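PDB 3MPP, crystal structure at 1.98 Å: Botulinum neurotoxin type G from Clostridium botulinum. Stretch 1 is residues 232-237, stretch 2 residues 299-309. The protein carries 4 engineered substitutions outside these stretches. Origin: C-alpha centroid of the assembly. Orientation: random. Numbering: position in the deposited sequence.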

ATOM      1  N   ASN A 232       2.609  -1.916   3.962  1.00 24.87           N
ATOM      2  CA  ASN A 232       3.020  -2.245   5.329  1.00 23.82           C
ATOM      3  C   ASN A 232       4.519  -2.038   5.534  1.00 29.18           C
ATOM      4  O   ASN A 232       5.282  -1.983   4.564  1.00 24.75           O
ATOM      5  CB  ASN A 232       2.648  -3.694   5.659  1.00 29.36           C
ATOM      6  CG  ASN A 232       1.171  -3.856   5.909  1.00 29.91           C
ATOM      7  OD1 ASN A 232       0.531  -2.963   6.461  1.00 32.81           O
ATOM      8  ND2 ASN A 232       0.619  -4.990   5.504  1.00 29.93           N
ATOM      9  N   PRO A 233       4.955  -1.925   6.799  1.00 24.17           N
ATOM     10  CA  PRO A 233       6.399  -1.773   7.023  1.00 22.88           C
ATOM     11  C   PRO A 233       7.241  -2.853   6.331  1.00 21.20           C
ATOM     12  O   PRO A 233       6.888  -4.033   6.306  1.00 24.30           O
ATOM     13  CB  PRO A 233       6.532  -1.900   8.541  1.00 26.23           C
ATOM     14  CG  PRO A 233       5.194  -1.365   9.060  1.00 29.39           C
ATOM     15  CD  PRO A 233       4.177  -1.860   8.052  1.00 27.45           C
ATOM     16  N   LEU A 234       8.362  -2.420   5.770  1.00 22.53           N
ATOM     17  CA  LEU A 234       9.332  -3.319   5.164  1.00 28.80           C
ATOM     18  C   LEU A 234      10.073  -4.063   6.280  1.00 25.23           C
ATOM     19  O   LEU A 234      10.433  -3.456   7.280  1.00 23.46           O
ATOM     20  CB  LEU A 234      10.331  -2.493   4.350  1.00 23.06           C
ATOM     21  CG  LEU A 234      11.237  -3.242   3.372  1.00 25.75           C
ATOM     22  CD1 LEU A 234      10.429  -3.950   2.279  1.00 18.69           C
ATOM     23  CD2 LEU A 234      12.242  -2.265   2.767  1.00 21.24           C
ATOM     24  N   ARG A 235      10.332  -5.355   6.094  1.00 21.52           N
ATOM     25  CA  ARG A 235      10.963  -6.158   7.150  1.00 26.91           C
ATOM     26  C   ARG A 235      12.177  -6.981   6.724  1.00 26.97           C
ATOM     27  O   ARG A 235      12.305  -7.379   5.569  1.00 21.72           O
ATOM     28  CB  ARG A 235       9.919  -7.076   7.797  1.00 32.02           C
ATOM     29  CG  ARG A 235       8.848  -6.266   8.529  1.00 37.31           C
ATOM     30  CD  ARG A 235       7.827  -7.082   9.286  1.00 41.32           C
ATOM     31  NE  ARG A 235       6.726  -6.209   9.701  1.00 37.32           N
ATOM     32  CZ  ARG A 235       6.588  -5.692  10.918  1.00 43.62           C
ATOM     33  NH1 ARG A 235       7.469  -5.976  11.870  1.00 44.22           N
ATOM     34  NH2 ARG A 235       5.559  -4.905  11.191  1.00 42.06           N
ATOM     35  N   TYR A 236      13.051  -7.254   7.689  1.00 24.79           N
ATOM     36  CA  TYR A 236      14.171  -8.162   7.492  1.00 25.34           C
ATOM     37  C   TYR A 236      13.669  -9.597   7.478  1.00 27.39           C
ATOM     38  O   TYR A 236      12.578  -9.876   7.955  1.00 26.31           O
ATOM     39  CB  TYR A 236      15.173  -8.009   8.631  1.00 26.16           C
ATOM     40  CG  TYR A 236      15.936  -6.717   8.594  1.00 27.18           C
ATOM     41  CD1 TYR A 236      16.981  -6.544   7.690  1.00 23.67           C
ATOM     42  CD2 TYR A 236      15.616  -5.665   9.456  1.00 28.02           C
ATOM     43  CE1 TYR A 236      17.687  -5.360   7.636  1.00 23.73           C
ATOM     44  CE2 TYR A 236      16.324  -4.464   9.411  1.00 28.39           C
ATOM     45  CZ  TYR A 236      17.369  -4.328   8.484  1.00 29.35           C
ATOM     46  OH  TYR A 236      18.110  -3.166   8.406  1.00 26.91           O
ATOM     47  N   ASP A 237      14.474 -10.504   6.939  1.00 26.30           N
ATOM     48  CA  ASP A 237      14.201 -11.930   7.046  1.00 24.46           C
ATOM     49  C   ASP A 237      12.856 -12.329   6.446  1.00 23.93           C
ATOM     50  O   ASP A 237      12.232 -13.294   6.892  1.00 27.40           O
ATOM     51  CB  ASP A 237      14.279 -12.379   8.517  1.00 31.61           C
ATOM     52  CG  ASP A 237      15.651 -12.131   9.141  1.00 40.99           C
ATOM     53  OD1 ASP A 237      16.640 -11.933   8.398  1.00 38.23           O
ATOM     54  OD2 ASP A 237      15.741 -12.139  10.382  1.00 42.77           O
TER
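Stretch 2 (299-309) DNIVREGDYIY

A short backbone pairing often fixes only the register of two segments, leaving the side chains to decide how the rest of the second segment lies; the contact between residues 232-237 and 299-309 of this botulinum neurotoxin illustrates the point. Stretch 1 forms no regular helix or strand; it is extended through Tyr-236, and Asp-237 turns off at phi/psi 59/31. The first part of stretch 2 runs antiparallel to it and is joined by a single beta bridge, Arg-235 with Ile-301, where the CA atoms are 4.5 Å apart. Two hydrogen bonds flank the bridge: Val-302 N donates to Leu-234 O at 2.9 Å, and Tyr-236 N donates to Asn-300 O at 2.8 Å.

Beyond Val-302 the chain leaves its partner. A type II turn from Arg-303 to Asp-306, closed by Asp-306 N to Arg-303 O at 2.9 Å, places Gly-305 at phi/psi 87/-8, where a CB would jam against the preceding carbonyl oxygen. The chain then enters a strand at Tyr-307.

Tyr-236 links the two halves of this path. Its CA-to-CB bond points sideways, but with chi1 at -71° (m) and chi2 at -77° the ring reaches over Val-302 and carries its hydroxyl to Asp-306, the last residue of the turn. Val-302, in the t rotamer, sets CG2 3.7 Å from the centroid of the Tyr-236 ring and only 8° off the normal, a CH-pi contact over the face. At the ring edge, Tyr-236 CE1 lies 3.9 Å from Ile-308 CG2, while Tyr-236 OH donates to Asp-306 OD2 at 2.7 Å. The m rotamer of Asp-306 serves this bond and the turn together, since OD2 also accepts from Arg-303 N at 2.9 Å. A water completes the hydroxyl's surroundings, donating to Tyr-236 OH at 2.9 Å and to Tyr-307 O at 2.7 Å.

Near the bridge, smaller apolar contacts fill in. Leu-234 (t, p) brings CD2 to 4.2 Å from Val-302 CB. Ile-301 points away at its CA-to-CB bond, yet its m, t conformation returns the chain's end, putting CD1 3.9 Å from Pro-233 CB. The Arg-235 side chain, m, t, t through chi3, extends alongside, so that Ile-301 CG1 packs over one face of the guanidinium, 3.5 Å from Arg-235 NH1.

Asp-299 braces stretch 2 from within. With chi1 at 65° (p), its OD1 accepts from Ile-301 N at 3.1 Å, and its carboxylate forms a salt bridge with Arg-303, whose NH2 lies 2.8 Å from Asp-299 OD2.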

ATOM      1  N   ASP A 299      13.966  -4.819  16.648  1.00 59.25           N
ATOM      2  CA  ASP A 299      12.871  -5.439  15.908  1.00 50.97           C
ATOM      3  C   ASP A 299      13.310  -5.812  14.487  1.00 51.79           C
ATOM      4  O   ASP A 299      14.501  -5.753  14.158  1.00 54.98           O
ATOM      5  CB  ASP A 299      11.637  -4.523  15.885  1.00 51.96           C
ATOM      6  CG  ASP A 299      11.876  -3.214  15.119  1.00 54.08           C
ATOM      7  OD1 ASP A 299      12.822  -3.136  14.306  1.00 45.46           O
ATOM      8  OD2 ASP A 299      11.096  -2.258  15.323  1.00 51.45           O
ATOM      9  N   ASN A 300      12.357  -6.184  13.639  1.00 41.13           N
ATOM     10  CA  ASN A 300      12.708  -6.634  12.299  1.00 36.08           C
ATOM     11  C   ASN A 300      12.257  -5.671  11.203  1.00 29.75           C
ATOM     12  O   ASN A 300      12.086  -6.063  10.048  1.00 26.41           O
ATOM     13  CB  ASN A 300      12.169  -8.048  12.047  1.00 39.06           C
ATOM     14  CG  ASN A 300      10.658  -8.092  11.934  1.00 45.38           C
ATOM     15  OD1 ASN A 300      10.093  -9.064  11.426  1.00 53.88           O
ATOM     16  ND2 ASN A 300       9.992  -7.039  12.399  1.00 42.07           N
ATOM     17  N   ILE A 301      12.041  -4.414  11.568  1.00 26.04           N
ATOM     18  CA  ILE A 301      11.612  -3.419  10.598  1.00 28.00           C
ATOM     19  C   ILE A 301      12.840  -2.744   9.991  1.00 30.59           C
ATOM     20  O   ILE A 301      13.741  -2.335  10.708  1.00 26.52           O
ATOM     21  CB  ILE A 301      10.690  -2.366  11.232  1.00 36.97           C
ATOM     22  CG1 ILE A 301       9.366  -3.021  11.657  1.00 36.66           C
ATOM     23  CG2 ILE A 301      10.445  -1.200  10.259  1.00 27.61           C
ATOM     24  CD1 ILE A 301       8.294  -2.048  12.065  1.00 45.64           C
ATOM     25  N   VAL A 302      12.873  -2.649   8.666  1.00 26.59           N
ATOM     26  CA  VAL A 302      13.967  -1.970   7.974  1.00 25.84           C
ATOM     27  C   VAL A 302      13.716  -0.474   7.950  1.00 26.03           C
ATOM     28  O   VAL A 302      12.663  -0.021   7.507  1.00 27.01           O
ATOM     29  CB  VAL A 302      14.088  -2.437   6.518  1.00 29.90           C
ATOM     30  CG1 VAL A 302      15.401  -1.913   5.913  1.00 20.86           C
ATOM     31  CG2 VAL A 302      14.009  -3.965   6.449  1.00 21.22           C
ATOM     32  N   ARG A 303      14.699   0.291   8.397  1.00 29.88           N
ATOM     33  CA  ARG A 303      14.571   1.737   8.472  1.00 34.91           C
ATOM     34  C   ARG A 303      15.448   2.447   7.456  1.00 34.91           C
ATOM     35  O   ARG A 303      16.509   1.956   7.083  1.00 32.11           O
ATOM     36  CB  ARG A 303      14.871   2.227   9.887  1.00 35.13           C
ATOM     37  CG  ARG A 303      13.677   1.997  10.809  1.00 34.13           C
ATOM     38  CD  ARG A 303      13.989   2.163  12.284  1.00 43.67           C
ATOM     39  NE  ARG A 303      12.811   1.753  13.046  1.00 48.02           N
ATOM     40  CZ  ARG A 303      12.600   0.514  13.479  1.00 47.11           C
ATOM     41  NH1 ARG A 303      13.506  -0.429  13.260  1.00 41.07           N
ATOM     42  NH2 ARG A 303      11.485   0.221  14.137  1.00 49.47           N
ATOM     43  N   GLU A 304      14.981   3.605   7.009  1.00 33.74           N
ATOM     44  CA  GLU A 304      15.707   4.398   6.041  1.00 37.20           C
ATOM     45  C   GLU A 304      17.158   4.548   6.482  1.00 38.76           C
ATOM     46  O   GLU A 304      17.442   4.867   7.641  1.00 38.84           O
ATOM     47  CB  GLU A 304      15.032   5.763   5.891  1.00 45.37           C
ATOM     48  CG  GLU A 304      15.055   6.319   4.480  1.00 54.88           C
ATOM     49  CD  GLU A 304      16.284   7.164   4.193  1.00 56.73           C
ATOM     50  OE1 GLU A 304      17.140   7.304   5.098  1.00 62.40           O
ATOM     51  OE2 GLU A 304      16.387   7.693   3.063  1.00 44.97           O
ATOM     52  N   GLY A 305      18.079   4.280   5.563  1.00 33.02           N
ATOM     53  CA  GLY A 305      19.497   4.411   5.850  1.00 35.93           C
ATOM     54  C   GLY A 305      20.178   3.190   6.456  1.00 31.55           C
ATOM     55  O   GLY A 305      21.401   3.180   6.598  1.00 34.83           O
ATOM     56  N   ASP A 306      19.406   2.167   6.829  1.00 30.84           N
ATOM     57  CA  ASP A 306      19.997   0.936   7.381  1.00 32.86           C
ATOM     58  C   ASP A 306      21.004   0.353   6.394  1.00 27.98           C
ATOM     59  O   ASP A 306      20.824   0.479   5.185  1.00 32.67           O
ATOM     60  CB  ASP A 306      18.929  -0.139   7.624  1.00 27.42           C
ATOM     61  CG  ASP A 306      18.210   0.024   8.961  1.00 39.64           C
ATOM     62  OD1 ASP A 306      18.562   0.945   9.719  1.00 34.37           O
ATOM     63  OD2 ASP A 306      17.282  -0.769   9.243  1.00 32.00           O
ATOM     64  N   TYR A 307      22.037  -0.301   6.928  1.00 27.57           N
ATOM     65  CA  TYR A 307      22.980  -1.075   6.127  1.00 33.27           C
ATOM     66  C   TYR A 307      22.520  -2.534   6.018  1.00 34.81           C
ATOM     67  O   TYR A 307      22.258  -3.190   7.031  1.00 24.13           O
ATOM     68  CB  TYR A 307      24.376  -0.980   6.731  1.00 33.15           C
ATOM     69  CG  TYR A 307      24.961   0.411   6.614  1.00 37.42           C
ATOM     70  CD1 TYR A 307      25.617   0.811   5.463  1.00 36.18           C
ATOM     71  CD2 TYR A 307      24.846   1.325   7.653  1.00 51.70           C
ATOM     72  CE1 TYR A 307      26.151   2.081   5.346  1.00 45.07           C
ATOM     73  CE2 TYR A 307      25.377   2.599   7.545  1.00 57.29           C
ATOM     74  CZ  TYR A 307      26.029   2.968   6.387  1.00 56.28           C
ATOM     75  OH  TYR A 307      26.557   4.231   6.266  1.00 58.72           O
ATOM     76  N   ILE A 308      22.396  -3.033   4.791  1.00 24.97           N
ATOM     77  CA  ILE A 308      21.746  -4.317   4.582  1.00 22.78           C
ATOM     78  C   ILE A 308      22.479  -5.141   3.548  1.00 20.18           C
ATOM     79  O   ILE A 308      23.307  -4.613   2.789  1.00 24.30           O
ATOM     80  CB  ILE A 308      20.289  -4.135   4.073  1.00 29.96           C
ATOM     81  CG1 ILE A 308      20.312  -3.590   2.635  1.00 33.32           C
ATOM     82  CG2 ILE A 308      19.517  -3.197   5.004  1.00 28.48           C
ATOM     83  CD1 ILE A 308      19.231  -4.103   1.753  1.00 38.09           C
ATOM     84  N   TYR A 309      22.200  -6.442   3.547  1.00 18.34           N
ATOM     85  CA  TYR A 309      22.524  -7.286   2.400  1.00 25.32           C
ATOM     86  C   TYR A 309      21.245  -7.724   1.721  1.00 23.72           C
ATOM     87  O   TYR A 309      20.208  -7.863   2.372  1.00 23.81           O
ATOM     88  CB  TYR A 309      23.248  -8.570   2.825  1.00 29.70           C
ATOM     89  CG  TYR A 309      24.453  -8.394   3.692  1.00 24.43           C
ATOM     90  CD1 TYR A 309      25.565  -7.699   3.237  1.00 35.02           C
ATOM     91  CD2 TYR A 309      24.508  -8.971   4.957  1.00 31.32           C
ATOM     92  CE1 TYR A 309      26.705  -7.569   4.029  1.00 39.07           C
ATOM     93  CE2 TYR A 309      25.650  -8.845   5.758  1.00 41.94           C
ATOM     94  CZ  TYR A 309      26.738  -8.136   5.283  1.00 40.36           C
ATOM     95  OH  TYR A 309      27.870  -7.988   6.059  1.00 38.17           O
TER
HETATM   96  O   HOH W   1      20.884  -3.015   9.364  1.00 44.64           O